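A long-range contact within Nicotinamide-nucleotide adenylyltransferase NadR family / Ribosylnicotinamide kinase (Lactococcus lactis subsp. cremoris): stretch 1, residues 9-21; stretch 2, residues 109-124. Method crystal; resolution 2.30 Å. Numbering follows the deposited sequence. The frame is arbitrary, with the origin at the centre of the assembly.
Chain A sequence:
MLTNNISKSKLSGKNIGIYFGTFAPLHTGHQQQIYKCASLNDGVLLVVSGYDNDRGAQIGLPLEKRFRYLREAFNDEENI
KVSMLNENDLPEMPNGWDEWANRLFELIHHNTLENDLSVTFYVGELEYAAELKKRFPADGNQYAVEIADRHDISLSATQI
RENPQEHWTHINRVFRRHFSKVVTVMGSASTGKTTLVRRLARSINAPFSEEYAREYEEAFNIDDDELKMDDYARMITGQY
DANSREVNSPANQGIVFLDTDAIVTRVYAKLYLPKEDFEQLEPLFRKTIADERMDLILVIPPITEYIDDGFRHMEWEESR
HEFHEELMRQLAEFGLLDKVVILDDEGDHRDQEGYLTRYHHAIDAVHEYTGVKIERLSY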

# COMPACT_ATOMS: atom_id res chain seq x y z
N SER A 9 -14.46 20.47 -15.99
CA SER A 9 -13.33 19.55 -15.78
C SER A 9 -13.07 18.65 -16.99
O SER A 9 -12.74 17.47 -16.84
CB SER A 9 -13.57 18.73 -14.52
OG SER A 9 -14.74 17.94 -14.63
N LYS A 10 -13.23 19.19 -18.18
CA LYS A 10 -12.99 18.47 -19.42
C LYS A 10 -11.66 18.92 -20.03
O LYS A 10 -11.11 19.97 -19.70
CB LYS A 10 -14.14 18.71 -20.41
CG LYS A 10 -15.49 18.20 -19.91
CD LYS A 10 -16.65 18.74 -20.72
CE LYS A 10 -17.94 18.01 -20.40
NZ LYS A 10 -18.78 17.79 -21.62
N LEU A 11 -11.13 18.07 -20.91
CA LEU A 11 -9.88 18.35 -21.60
C LEU A 11 -10.10 19.40 -22.68
O LEU A 11 -11.01 19.28 -23.50
CB LEU A 11 -9.35 17.06 -22.20
CG LEU A 11 -7.87 16.74 -22.13
CD1 LEU A 11 -7.29 17.00 -20.75
CD2 LEU A 11 -7.73 15.29 -22.53
N SER A 12 -9.27 20.45 -22.67
CA SER A 12 -9.30 21.47 -23.71
C SER A 12 -8.30 21.14 -24.82
O SER A 12 -7.41 20.31 -24.66
CB SER A 12 -8.98 22.84 -23.13
OG SER A 12 -7.62 22.88 -22.72
N GLY A 13 -8.46 21.83 -25.95
CA GLY A 13 -7.53 21.69 -27.06
C GLY A 13 -8.09 20.85 -28.19
O GLY A 13 -9.10 20.16 -28.06
N LYS A 14 -7.40 20.92 -29.34
CA LYS A 14 -7.79 20.16 -30.53
C LYS A 14 -7.04 18.84 -30.70
O LYS A 14 -7.64 17.85 -31.11
CB LYS A 14 -7.60 21.02 -31.79
CG LYS A 14 -8.62 22.14 -31.95
CD LYS A 14 -10.01 21.60 -32.22
CE LYS A 14 -10.96 22.71 -32.66
NZ LYS A 14 -11.13 23.73 -31.59
N ASN A 15 -5.74 18.79 -30.41
CA ASN A 15 -4.96 17.57 -30.57
C ASN A 15 -4.95 16.81 -29.25
O ASN A 15 -4.31 17.23 -28.28
CB ASN A 15 -3.54 17.88 -31.03
CG ASN A 15 -3.50 18.51 -32.38
OD1 ASN A 15 -4.05 17.97 -33.34
ND2 ASN A 15 -2.85 19.66 -32.48
N ILE A 16 -5.66 15.69 -29.21
CA ILE A 16 -5.87 14.92 -27.98
C ILE A 16 -5.25 13.54 -28.15
O ILE A 16 -5.50 12.86 -29.15
CB ILE A 16 -7.37 14.78 -27.65
CG1 ILE A 16 -8.06 16.16 -27.59
CG2 ILE A 16 -7.54 13.93 -26.40
CD1 ILE A 16 -7.47 17.15 -26.60
N GLY A 17 -4.45 13.12 -27.17
CA GLY A 17 -3.88 11.78 -27.14
C GLY A 17 -4.61 10.92 -26.12
O GLY A 17 -4.96 11.39 -25.04
N ILE A 18 -4.83 9.66 -26.47
CA ILE A 18 -5.51 8.70 -25.61
C ILE A 18 -4.49 7.64 -25.25
O ILE A 18 -3.95 6.95 -26.13
CB ILE A 18 -6.75 8.08 -26.29
CG1 ILE A 18 -7.96 9.01 -26.34
CG2 ILE A 18 -7.23 6.89 -25.49
CD1 ILE A 18 -7.75 10.43 -26.71
N TYR A 19 -4.22 7.49 -23.95
CA TYR A 19 -3.21 6.57 -23.46
C TYR A 19 -3.88 5.57 -22.54
O TYR A 19 -4.60 5.97 -21.61
CB TYR A 19 -2.08 7.32 -22.73
CG TYR A 19 -0.93 6.44 -22.30
CD1 TYR A 19 -0.96 5.74 -21.10
CD2 TYR A 19 0.20 6.33 -23.09
CE1 TYR A 19 0.10 4.94 -20.72
CE2 TYR A 19 1.25 5.55 -22.72
CZ TYR A 19 1.20 4.84 -21.55
OH TYR A 19 2.29 4.05 -21.19
N PHE A 20 -3.69 4.28 -22.83
CA PHE A 20 -4.34 3.18 -22.14
C PHE A 20 -3.41 2.50 -21.15
O PHE A 20 -2.19 2.46 -21.35
CB PHE A 20 -4.80 2.10 -23.12
CG PHE A 20 -5.88 2.52 -24.04
CD1 PHE A 20 -7.20 2.39 -23.67
CD2 PHE A 20 -5.59 3.00 -25.30
CE1 PHE A 20 -8.22 2.73 -24.55
CE2 PHE A 20 -6.60 3.35 -26.19
CZ PHE A 20 -7.91 3.22 -25.81
N GLY A 21 -4.01 1.91 -20.12
CA GLY A 21 -3.26 1.01 -19.25
C GLY A 21 -4.20 0.40 -18.23
O GLY A 21 -5.31 0.88 -18.02
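Stretch 2 109-124: HHNTLENDLSVTFYVG

Stretch 2 lies alongside stretch 1 as a parallel β-strand neighbour, preceded by a separate single bridge between loops and, between the two, by a charged clasp from Glu-114 to the turn of stretch 1. The pairing buries 1073 Å² in total, counted over both sides.

Direction follows from the axes. Strands 15-21 and 118-123 run N to C at 20° to each other, with a signed crossing angle of -20° and a closest approach of 4.8 Å. The CA atoms of Asn-15 and Ser-118 lie 4.9 Å apart, those of Ile-16 and Val-119 4.9 Å, those of Gly-17 and Thr-120 5.0 Å, and those of Ile-18 and Phe-121 4.9 Å, so the register is constant along this part of the ladder.

The hydrogen bonds show the alternation expected of parallel strands, in which one residue bonds to the two that flank its partner. Ser-118 N donates to Lys-14 O at 3.0 Å, and Ile-16 N donates to Ser-118 O at 3.0 Å. Ile-16 O then receives Thr-120 N at 3.0 Å, Ile-18 N reaches Thr-120 O at 2.9 Å, and Tyr-122 N reaches Ile-18 O at 3.0 Å; all five N-H...O angles are 159° or more. Beyond this, water 1 continues the link, accepting from Phe-20 N at 2.9 Å and donating to Tyr-122 O at 2.4 Å.

Before the strands, the backbones meet once more. Stretch 2 leaves helical phi/psi at Asn-111, whose O accepts from Leu-11 N at 2.9 Å and 170°; Leu-113 N returns a bond to Leu-11 O at 2.7 Å. These bonds flank Thr-112, opposite Leu-11 at a CA-CA distance of 4.7 Å. The register shifts by two before Asn-15, so the intervening loops differ in length and the two ladders are distinct.

Glu-114 spans that gap. Its CA-to-CB bond points toward stretch 1, and its carboxylate is used at both oxygens: Glu-114 OE2 accepts from Gly-13 N at 2.7 Å, while Glu-114 OE1 forms a salt bridge with Lys-14 NZ at a very short 2.5 Å. Gly-13 has phi/psi of 104/167, where a CB would be jammed against the preceding carbonyl oxygen.

Side chains divide between the two faces of the sheet. Ile-16, Ile-18, Val-119 and Phe-121 share an apolar one: Ile-18 CD1 is 3.6 Å from Val-119 CG1, and Ile-18 CG2 is 3.7 Å from Phe-121 CD1. Near the end of the pairing, Phe-20 CE2 approaches Phe-121 CD1 at 3.8 Å, an edge-to-edge meeting because each atom lies near the plane of the other ring.

Asn-15, Ser-118, Thr-120 and Tyr-122 point to the other face. There the edge of the Tyr-122 ring meets the backbone of Gly-17, with Tyr-122 CE2 3.9 Å from Gly-17 CA; an ideal CB on Gly-17 would stand only 3.1 Å from Tyr-122 CE2, so the bare glycine leaves room for the ring.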

# COMPACT_ATOMS: atom_id res chain seq x y z
N HIS A 109 -16.03 11.58 -25.76
CA HIS A 109 -17.02 12.65 -25.90
C HIS A 109 -17.24 13.36 -24.56
O HIS A 109 -17.24 14.60 -24.49
CB HIS A 109 -18.32 12.08 -26.45
CG HIS A 109 -18.20 11.52 -27.84
ND1 HIS A 109 -19.09 10.61 -28.35
CD2 HIS A 109 -17.28 11.74 -28.81
CE1 HIS A 109 -18.74 10.29 -29.59
NE2 HIS A 109 -17.64 10.97 -29.89
N HIS A 110 -17.42 12.59 -23.49
CA HIS A 110 -17.76 13.19 -22.20
C HIS A 110 -16.62 14.04 -21.66
O HIS A 110 -16.86 15.10 -21.06
CB HIS A 110 -18.11 12.08 -21.20
CG HIS A 110 -18.65 12.59 -19.90
ND1 HIS A 110 -19.73 13.45 -19.82
CD2 HIS A 110 -18.24 12.39 -18.62
CE1 HIS A 110 -19.98 13.73 -18.55
NE2 HIS A 110 -19.09 13.10 -17.80
N ASN A 111 -15.38 13.63 -21.87
CA ASN A 111 -14.23 14.24 -21.22
C ASN A 111 -13.50 15.24 -22.10
O ASN A 111 -12.39 15.66 -21.77
CB ASN A 111 -13.26 13.16 -20.74
CG ASN A 111 -13.80 12.37 -19.57
OD1 ASN A 111 -13.62 12.76 -18.41
ND2 ASN A 111 -14.51 11.28 -19.85
N THR A 112 -14.10 15.66 -23.20
CA THR A 112 -13.47 16.64 -24.08
C THR A 112 -14.32 17.90 -24.18
O THR A 112 -15.55 17.84 -24.21
CB THR A 112 -13.24 16.05 -25.47
OG1 THR A 112 -12.25 15.02 -25.39
CG2 THR A 112 -12.74 17.13 -26.39
N LEU A 113 -13.63 19.04 -24.23
CA LEU A 113 -14.30 20.33 -24.30
C LEU A 113 -14.80 20.61 -25.70
O LEU A 113 -15.98 20.89 -25.90
CB LEU A 113 -13.32 21.42 -23.84
CG LEU A 113 -13.81 22.79 -23.37
CD1 LEU A 113 -14.23 23.66 -24.55
CD2 LEU A 113 -14.95 22.65 -22.35
N GLU A 114 -13.92 20.51 -26.69
CA GLU A 114 -14.15 21.05 -28.02
C GLU A 114 -14.62 19.98 -29.00
O GLU A 114 -14.70 18.79 -28.68
CB GLU A 114 -12.88 21.74 -28.54
CG GLU A 114 -12.25 22.65 -27.50
CD GLU A 114 -10.94 23.27 -27.96
OE1 GLU A 114 -10.74 23.40 -29.19
OE2 GLU A 114 -10.11 23.61 -27.08
N ASN A 115 -14.95 20.43 -30.20
CA ASN A 115 -15.33 19.61 -31.35
C ASN A 115 -14.25 19.73 -32.42
O ASN A 115 -13.31 20.53 -32.29
CB ASN A 115 -16.68 20.05 -31.92
CG ASN A 115 -17.80 19.96 -30.91
OD1 ASN A 115 -17.79 19.12 -30.01
ND2 ASN A 115 -18.79 20.84 -31.05
N ASP A 116 -14.40 18.94 -33.48
CA ASP A 116 -13.42 18.89 -34.57
C ASP A 116 -12.03 18.55 -34.03
O ASP A 116 -11.04 19.24 -34.30
CB ASP A 116 -13.39 20.19 -35.35
CG ASP A 116 -14.78 20.65 -35.73
OD1 ASP A 116 -15.49 19.87 -36.39
OD2 ASP A 116 -15.15 21.78 -35.35
N LEU A 117 -11.96 17.47 -33.26
CA LEU A 117 -10.69 17.07 -32.67
C LEU A 117 -9.87 16.27 -33.65
O LEU A 117 -10.38 15.67 -34.60
CB LEU A 117 -10.92 16.21 -31.43
CG LEU A 117 -11.80 16.76 -30.32
CD1 LEU A 117 -11.85 15.70 -29.25
CD2 LEU A 117 -11.27 18.09 -29.80
N SER A 118 -8.56 16.23 -33.40
CA SER A 118 -7.64 15.29 -34.01
C SER A 118 -7.16 14.38 -32.88
O SER A 118 -6.39 14.82 -32.02
CB SER A 118 -6.49 15.99 -34.72
OG SER A 118 -5.60 15.05 -35.31
N VAL A 119 -7.66 13.15 -32.86
CA VAL A 119 -7.41 12.22 -31.77
C VAL A 119 -6.47 11.12 -32.24
O VAL A 119 -6.62 10.58 -33.34
CB VAL A 119 -8.74 11.62 -31.26
CG1 VAL A 119 -8.46 10.58 -30.20
CG2 VAL A 119 -9.61 12.72 -30.69
N THR A 120 -5.50 10.78 -31.38
CA THR A 120 -4.56 9.69 -31.62
C THR A 120 -4.66 8.68 -30.48
O THR A 120 -4.49 9.04 -29.31
CB THR A 120 -3.13 10.22 -31.76
OG1 THR A 120 -3.08 11.20 -32.79
CG2 THR A 120 -2.16 9.09 -32.09
N PHE A 121 -4.93 7.42 -30.82
CA PHE A 121 -4.89 6.32 -29.87
C PHE A 121 -3.49 5.70 -29.82
O PHE A 121 -2.96 5.30 -30.86
CB PHE A 121 -5.91 5.25 -30.27
CG PHE A 121 -7.35 5.66 -30.10
CD1 PHE A 121 -7.96 5.62 -28.86
CD2 PHE A 121 -8.10 6.08 -31.19
CE1 PHE A 121 -9.27 5.99 -28.71
CE2 PHE A 121 -9.43 6.46 -31.05
CZ PHE A 121 -10.02 6.41 -29.81
N TYR A 122 -2.91 5.61 -28.63
CA TYR A 122 -1.64 4.91 -28.43
C TYR A 122 -1.95 3.50 -27.93
O TYR A 122 -2.41 3.33 -26.80
CB TYR A 122 -0.72 5.67 -27.47
CG TYR A 122 -0.42 7.07 -28.01
CD1 TYR A 122 0.65 7.30 -28.87
CD2 TYR A 122 -1.25 8.15 -27.69
CE1 TYR A 122 0.90 8.57 -29.40
CE2 TYR A 122 -1.00 9.42 -28.20
CZ TYR A 122 0.07 9.63 -29.05
OH TYR A 122 0.30 10.89 -29.56
N VAL A 123 -1.69 2.50 -28.78
CA VAL A 123 -2.18 1.14 -28.61
C VAL A 123 -1.01 0.17 -28.66
O VAL A 123 -0.12 0.31 -29.50
CB VAL A 123 -3.22 0.79 -29.71
CG1 VAL A 123 -3.53 -0.69 -29.71
CG2 VAL A 123 -4.48 1.60 -29.48
N GLY A 124 -1.02 -0.82 -27.77
CA GLY A 124 0.11 -1.72 -27.63
C GLY A 124 -0.01 -3.14 -28.16
O GLY A 124 0.97 -3.88 -28.13
O HOH W 1 -1.52 3.30 -24.53